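Side-chain contacts in exocyst complex component EXO70 (Saccharomyces cerevisiae, PDB 2B1E), which serves as a subunit of the exocyst complex, which tethers secretory vesicles to sites of exocytosis, and takes part in assembling that complex: residues E446-K449 with K450-I453; A380-L383 with E384-A387. All coordinates share one frame; numbering follows the deposited sequence.

Contact 1 (E446-K449 with K450-I453); sequences ERLK and KRYI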
ATOM      1  N   GLU A 446      15.441 -11.750  17.813  1.00 22.35           N
ATOM      2  CA  GLU A 446      16.448 -12.294  18.717  1.00 22.76           C
ATOM      3  C   GLU A 446      15.794 -13.396  19.535  1.00 20.69           C
ATOM      4  O   GLU A 446      16.404 -14.434  19.791  1.00 20.05           O
ATOM      5  CB  GLU A 446      17.019 -11.210  19.637  1.00 24.53           C
ATOM      6  CG  GLU A 446      17.972 -10.252  18.932  1.00 27.19           C
ATOM      7  CD  GLU A 446      19.162 -10.960  18.294  1.00 30.58           C
ATOM      8  OE1 GLU A 446      19.945 -11.614  19.022  1.00 31.98           O
ATOM      9  OE2 GLU A 446      19.318 -10.865  17.061  1.00 31.35           O
ATOM     10  N   ARG A 447      14.544 -13.179  19.930  1.00 18.85           N
ATOM     11  CA  ARG A 447      13.840 -14.191  20.698  1.00 20.04           C
ATOM     12  C   ARG A 447      13.675 -15.448  19.852  1.00 18.80           C
ATOM     13  O   ARG A 447      13.784 -16.559  20.360  1.00 15.76           O
ATOM     14  CB  ARG A 447      12.474 -13.678  21.169  1.00 22.10           C
ATOM     15  CG  ARG A 447      12.542 -12.800  22.416  1.00 26.41           C
ATOM     16  CD  ARG A 447      11.199 -12.748  23.141  1.00 28.99           C
ATOM     17  NE  ARG A 447      10.237 -11.847  22.510  1.00 31.81           N
ATOM     18  CZ  ARG A 447      10.338 -10.521  22.519  1.00 34.53           C
ATOM     19  NH1 ARG A 447      11.363  -9.932  23.123  1.00 34.82           N
ATOM     20  NH2 ARG A 447       9.405  -9.776  21.939  1.00 34.96           N
ATOM     21  N   LEU A 448      13.417 -15.269  18.558  1.00 19.44           N
ATOM     22  CA  LEU A 448      13.261 -16.404  17.649  1.00 20.15           C
ATOM     23  C   LEU A 448      14.550 -17.222  17.594  1.00 19.43           C
ATOM     24  O   LEU A 448      14.524 -18.448  17.710  1.00 18.37           O
ATOM     25  CB  LEU A 448      12.940 -15.931  16.228  1.00 21.00           C
ATOM     26  CG  LEU A 448      11.627 -16.369  15.570  1.00 24.63           C
ATOM     27  CD1 LEU A 448      11.779 -16.227  14.062  1.00 21.86           C
ATOM     28  CD2 LEU A 448      11.279 -17.809  15.927  1.00 22.01           C
ATOM     29  N   LYS A 449      15.677 -16.536  17.413  1.00 19.33           N
ATOM     30  CA  LYS A 449      16.965 -17.205  17.321  1.00 18.48           C
ATOM     31  C   LYS A 449      17.349 -17.927  18.605  1.00 18.45           C
ATOM     32  O   LYS A 449      17.919 -19.014  18.561  1.00 16.61           O
ATOM     33  CB  LYS A 449      18.061 -16.206  16.946  1.00 21.68           C
ATOM     34  CG  LYS A 449      17.786 -15.462  15.639  1.00 25.90           C
ATOM     35  CD  LYS A 449      18.998 -14.664  15.159  1.00 27.64           C
ATOM     36  CE  LYS A 449      19.523 -13.730  16.228  1.00 28.96           C
ATOM     37  NZ  LYS A 449      20.688 -12.930  15.750  1.00 31.11           N
ATOM     38  N   LYS A 450      17.038 -17.331  19.751  1.00 17.88           N
ATOM     39  CA  LYS A 450      17.372 -17.971  21.013  1.00 20.04           C
ATOM     40  C   LYS A 450      16.602 -19.273  21.187  1.00 17.76           C
ATOM     41  O   LYS A 450      17.112 -20.226  21.776  1.00 16.86           O
ATOM     42  CB  LYS A 450      17.098 -17.015  22.181  1.00 23.35           C
ATOM     43  CG  LYS A 450      18.082 -15.854  22.204  1.00 28.03           C
ATOM     44  CD  LYS A 450      17.722 -14.796  23.235  1.00 30.93           C
ATOM     45  CE  LYS A 450      18.654 -13.599  23.092  1.00 32.40           C
ATOM     46  NZ  LYS A 450      18.259 -12.476  23.975  1.00 35.18           N
ATOM     47  N   ARG A 451      15.376 -19.316  20.675  1.00 16.96           N
ATOM     48  CA  ARG A 451      14.559 -20.527  20.777  1.00 16.12           C
ATOM     49  C   ARG A 451      15.281 -21.685  20.104  1.00 14.64           C
ATOM     50  O   ARG A 451      15.413 -22.761  20.687  1.00 16.39           O
ATOM     51  CB  ARG A 451      13.195 -20.327  20.100  1.00 16.57           C
ATOM     52  CG  ARG A 451      12.311 -21.578  20.078  1.00 17.46           C
ATOM     53  CD  ARG A 451      11.206 -21.467  19.017  1.00 18.10           C
ATOM     54  NE  ARG A 451      10.267 -20.380  19.300  1.00 18.58           N
ATOM     55  CZ  ARG A 451       9.312 -19.984  18.465  1.00 20.36           C
ATOM     56  NH1 ARG A 451       9.170 -20.582  17.288  1.00 17.08           N
ATOM     57  NH2 ARG A 451       8.485 -19.001  18.812  1.00 19.50           N
ATOM     58  N   TYR A 452      15.768 -21.456  18.884  1.00 12.33           N
ATOM     59  CA  TYR A 452      16.451 -22.508  18.147  1.00 12.14           C
ATOM     60  C   TYR A 452      17.893 -22.723  18.589  1.00 13.45           C
ATOM     61  O   TYR A 452      18.467 -23.789  18.356  1.00 14.18           O
ATOM     62  CB  TYR A 452      16.302 -22.255  16.634  1.00 12.14           C
ATOM     63  CG  TYR A 452      14.844 -22.366  16.244  1.00 12.17           C
ATOM     64  CD1 TYR A 452      14.187 -23.598  16.303  1.00 14.13           C
ATOM     65  CD2 TYR A 452      14.077 -21.230  15.978  1.00 11.71           C
ATOM     66  CE1 TYR A 452      12.809 -23.696  16.127  1.00 13.18           C
ATOM     67  CE2 TYR A 452      12.692 -21.321  15.794  1.00 10.92           C
ATOM     68  CZ  TYR A 452      12.065 -22.555  15.876  1.00 12.63           C
ATOM     69  OH  TYR A 452      10.690 -22.650  15.740  1.00 12.19           O
ATOM     70  N   ILE A 453      18.480 -21.723  19.242  1.00 12.72           N
ATOM     71  CA  ILE A 453      19.820 -21.897  19.789  1.00 12.08           C
ATOM     72  C   ILE A 453      19.545 -22.885  20.919  1.00 11.77           C
ATOM     73  O   ILE A 453      20.274 -23.853  21.121  1.00 12.63           O
ATOM     74  CB  ILE A 453      20.372 -20.587  20.401  1.00 12.82           C
ATOM     75  CG1 ILE A 453      20.836 -19.641  19.288  1.00 14.93           C
ATOM     76  CG2 ILE A 453      21.507 -20.904  21.378  1.00 15.10           C
ATOM     77  CD1 ILE A 453      20.953 -18.167  19.732  1.00 13.54           C
TER
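Leu448 and Arg451 meet with a methyl group over the flat guanidinium. Leu448 CD2 lies on one face of the Arg451 guanidinium, displaced toward its rim, with Arg451 NH1 the nearest atom at 3.7 Å. The same methyl touches Tyr452 CE2 at 3.8 Å. The Leu448 and Tyr452 side chains run side by side and point the same way. Swung away from the backbone N (chi1 176°), Arg451 CG comes over the centre of the Tyr452 ring; the bend at chi3 then brings the guanidinium to the phenol end. There Arg451 NH1 donates to Tyr452 OH at 3.0 Å, and the hydroxyl lies almost in the guanidinium plane. Tyr452 OH is also hydrogen-bonded to Glu384, so two groups hold the ring's polar end. All of this sits on consecutive turns of helix 440-473, in the all-helical C-terminal part of this rod-shaped exocyst subunit. The inner flank, with Leu448 and Tyr452, packs on helices 364-391 and 410-429. The backbone makes the usual i to i+4 bonds, although Tyr452 N to Leu448 O is weak at 3.5 Å. The Lys450 chain runs extended past the Glu446 carbonyl, its CG 3.3 Å from Glu446 O. Glu446 and Lys449, three residues apart on the helix, form a salt bridge. Lys449 NZ reaches the syn side of Glu446 OE2 at 2.8 Å, 23° out of the carboxylate plane, and also pairs with Glu425 of helix 410-429. At the far end, Ile453 CG1 lies 3.1 Å from Lys449 O, the carbonyl that accepts the Ile453 N-H.

Contact 2 (A380-L383 with E384-A387); sequences AVNL and ERKA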
ATOM      1  N   ALA A 380       9.670 -19.593  10.268  1.00 18.14           N
ATOM      2  CA  ALA A 380      10.425 -20.444  11.177  1.00 18.77           C
ATOM      3  C   ALA A 380       9.614 -21.623  11.710  1.00 18.16           C
ATOM      4  O   ALA A 380      10.054 -22.769  11.611  1.00 18.48           O
ATOM      5  CB  ALA A 380      10.979 -19.612  12.344  1.00 19.48           C
ATOM      6  N   VAL A 381       8.435 -21.352  12.268  1.00 18.79           N
ATOM      7  CA  VAL A 381       7.606 -22.415  12.832  1.00 18.66           C
ATOM      8  C   VAL A 381       7.133 -23.422  11.779  1.00 18.79           C
ATOM      9  O   VAL A 381       7.125 -24.625  12.028  1.00 18.46           O
ATOM     10  CB  VAL A 381       6.375 -21.836  13.590  1.00 21.30           C
ATOM     11  CG1 VAL A 381       5.405 -21.200  12.616  1.00 21.59           C
ATOM     12  CG2 VAL A 381       5.686 -22.935  14.386  1.00 21.81           C
ATOM     13  N   ASN A 382       6.737 -22.944  10.604  1.00 17.16           N
ATOM     14  CA  ASN A 382       6.290 -23.854   9.550  1.00 17.17           C
ATOM     15  C   ASN A 382       7.440 -24.701   9.007  1.00 15.75           C
ATOM     16  O   ASN A 382       7.250 -25.869   8.664  1.00 14.18           O
ATOM     17  CB  ASN A 382       5.600 -23.071   8.444  1.00 17.23           C
ATOM     18  CG  ASN A 382       4.152 -22.801   8.776  1.00 22.27           C
ATOM     19  OD1 ASN A 382       3.286 -23.637   8.514  1.00 21.57           O
ATOM     20  ND2 ASN A 382       3.882 -21.649   9.388  1.00 19.93           N
ATOM     21  N   LEU A 383       8.634 -24.126   8.930  1.00 14.63           N
ATOM     22  CA  LEU A 383       9.775 -24.919   8.499  1.00 13.53           C
ATOM     23  C   LEU A 383      10.030 -25.955   9.595  1.00 11.54           C
ATOM     24  O   LEU A 383      10.423 -27.083   9.308  1.00 12.17           O
ATOM     25  CB  LEU A 383      11.024 -24.061   8.324  1.00 15.08           C
ATOM     26  CG  LEU A 383      11.145 -23.263   7.029  1.00 14.55           C
ATOM     27  CD1 LEU A 383      12.402 -22.420   7.068  1.00 15.32           C
ATOM     28  CD2 LEU A 383      11.159 -24.219   5.833  1.00 17.04           C
ATOM     29  N   GLU A 384       9.811 -25.571  10.852  1.00 11.29           N
ATOM     30  CA  GLU A 384      10.022 -26.499  11.966  1.00 10.99           C
ATOM     31  C   GLU A 384       9.000 -27.627  11.915  1.00 13.30           C
ATOM     32  O   GLU A 384       9.344 -28.805  12.084  1.00 12.98           O
ATOM     33  CB  GLU A 384       9.892 -25.806  13.331  1.00 11.46           C
ATOM     34  CG  GLU A 384      10.557 -26.638  14.428  1.00 12.56           C
ATOM     35  CD  GLU A 384      10.047 -26.366  15.834  1.00 14.27           C
ATOM     36  OE1 GLU A 384       9.783 -25.191  16.188  1.00 16.99           O
ATOM     37  OE2 GLU A 384       9.927 -27.347  16.592  1.00 12.63           O
ATOM     38  N   ARG A 385       7.737 -27.258  11.719  1.00 14.80           N
ATOM     39  CA  ARG A 385       6.661 -28.237  11.635  1.00 18.25           C
ATOM     40  C   ARG A 385       6.969 -29.265  10.547  1.00 16.94           C
ATOM     41  O   ARG A 385       6.858 -30.470  10.768  1.00 17.63           O
ATOM     42  CB  ARG A 385       5.327 -27.542  11.334  1.00 20.34           C
ATOM     43  CG  ARG A 385       4.177 -28.509  11.081  1.00 26.49           C
ATOM     44  CD  ARG A 385       2.837 -27.799  10.962  1.00 27.16           C
ATOM     45  NE  ARG A 385       2.375 -27.260  12.241  1.00 31.02           N
ATOM     46  CZ  ARG A 385       2.617 -26.026  12.680  1.00 32.64           C
ATOM     47  NH1 ARG A 385       3.323 -25.175  11.943  1.00 33.36           N
ATOM     48  NH2 ARG A 385       2.154 -25.639  13.861  1.00 33.16           N
ATOM     49  N   LYS A 386       7.366 -28.785   9.377  1.00 16.15           N
ATOM     50  CA  LYS A 386       7.692 -29.675   8.276  1.00 15.83           C
ATOM     51  C   LYS A 386       8.878 -30.568   8.615  1.00 13.63           C
ATOM     52  O   LYS A 386       8.888 -31.751   8.287  1.00 15.09           O
ATOM     53  CB  LYS A 386       8.007 -28.880   7.017  1.00 18.34           C
ATOM     54  CG  LYS A 386       8.420 -29.782   5.867  1.00 21.69           C
ATOM     55  CD  LYS A 386       8.822 -29.009   4.658  1.00 26.70           C
ATOM     56  CE  LYS A 386      10.196 -28.394   4.797  1.00 26.69           C
ATOM     57  NZ  LYS A 386      10.553 -27.729   3.519  1.00 30.04           N
ATOM     58  N   ALA A 387       9.874 -30.005   9.282  1.00 12.93           N
ATOM     59  CA  ALA A 387      11.048 -30.774   9.662  1.00 13.20           C
ATOM     60  C   ALA A 387      10.659 -31.889  10.634  1.00 12.61           C
ATOM     61  O   ALA A 387      11.132 -33.014  10.509  1.00 10.63           O
ATOM     62  CB  ALA A 387      12.092 -29.867  10.294  1.00 11.18           C
TER
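Val381 O accepts the backbone N-H of Arg385 in the shortest of the backbone bonds between 380-383 and 384-387. Arg385 N lies 2.7 Å from Val381 O, and the N-H...O angle is 161°. The carbonyl is also packed by carbon: Glu384 CB approaches Val381 O to 3.3 Å. The Arg385 side chain then runs back along the helix beside Val381 and Asn382. With chi1 at 174° the chain sets out on the far side of CB from the backbone N, the next bond is extended, and a bend at chi3 turns the guanidinium toward the preceding turn. Arg385 NH1 comes within 4.1 Å of Val381 CG2, a loose contact. Arg385 NH1 stands 3.8 Å from Asn382 OD1, and the amide and guanidinium planes are 50° apart. The stronger polar partners of this pair lie outside: Arg385 NH2 forms a salt bridge with Glu351, and Asn382 ND2 donates to Thr378 O. Both segments lie on helix 364-391, one of the long helices that pack into bundles in the C-terminal region of Exo70. Most of their side chains are buried, because helices 268-299 and 410-429 and nearby loops surround them. Asn382 faces helix 268-299, while Leu383 and Ala387 touch helix 410-429. Buried charges are met by outside groups. Glu384 OE2 binds Tyr455 OH and Gln388 NE2, and its OE1 receives Ala400 N. With Tyr452, four groups hold this carboxylate, an arrangement that would probably favour its ionised form. Lys386 bends at chi3 and donates from NZ to Ile300 O. Closer to the backbone, Lys386 CB rests 3.5 Å from Asn382 O, and Ala387 CB lies 3.4 Å from Leu383 O.

The two contacts lie on neighbouring helices and touch each other; their centres are about 14 Å apart. Contact 2, on helix 364-391, comes first in the chain, and contact 1 follows on helix 440-473. Their polar meeting point is the hydrogen-bonded pair Tyr452 OH and Glu384 OE1, 2.7 Å apart. The guanidinium of contact 1 and the carboxylate of contact 2 therefore share the phenol hydroxyl between them. A second, apolar touch joins Leu448 CD1 to Ala380 CB at 3.9 Å. Helix 410-429 packs against both contacts: Ile417 touches Tyr452 of contact 1 and Leu383 of contact 2.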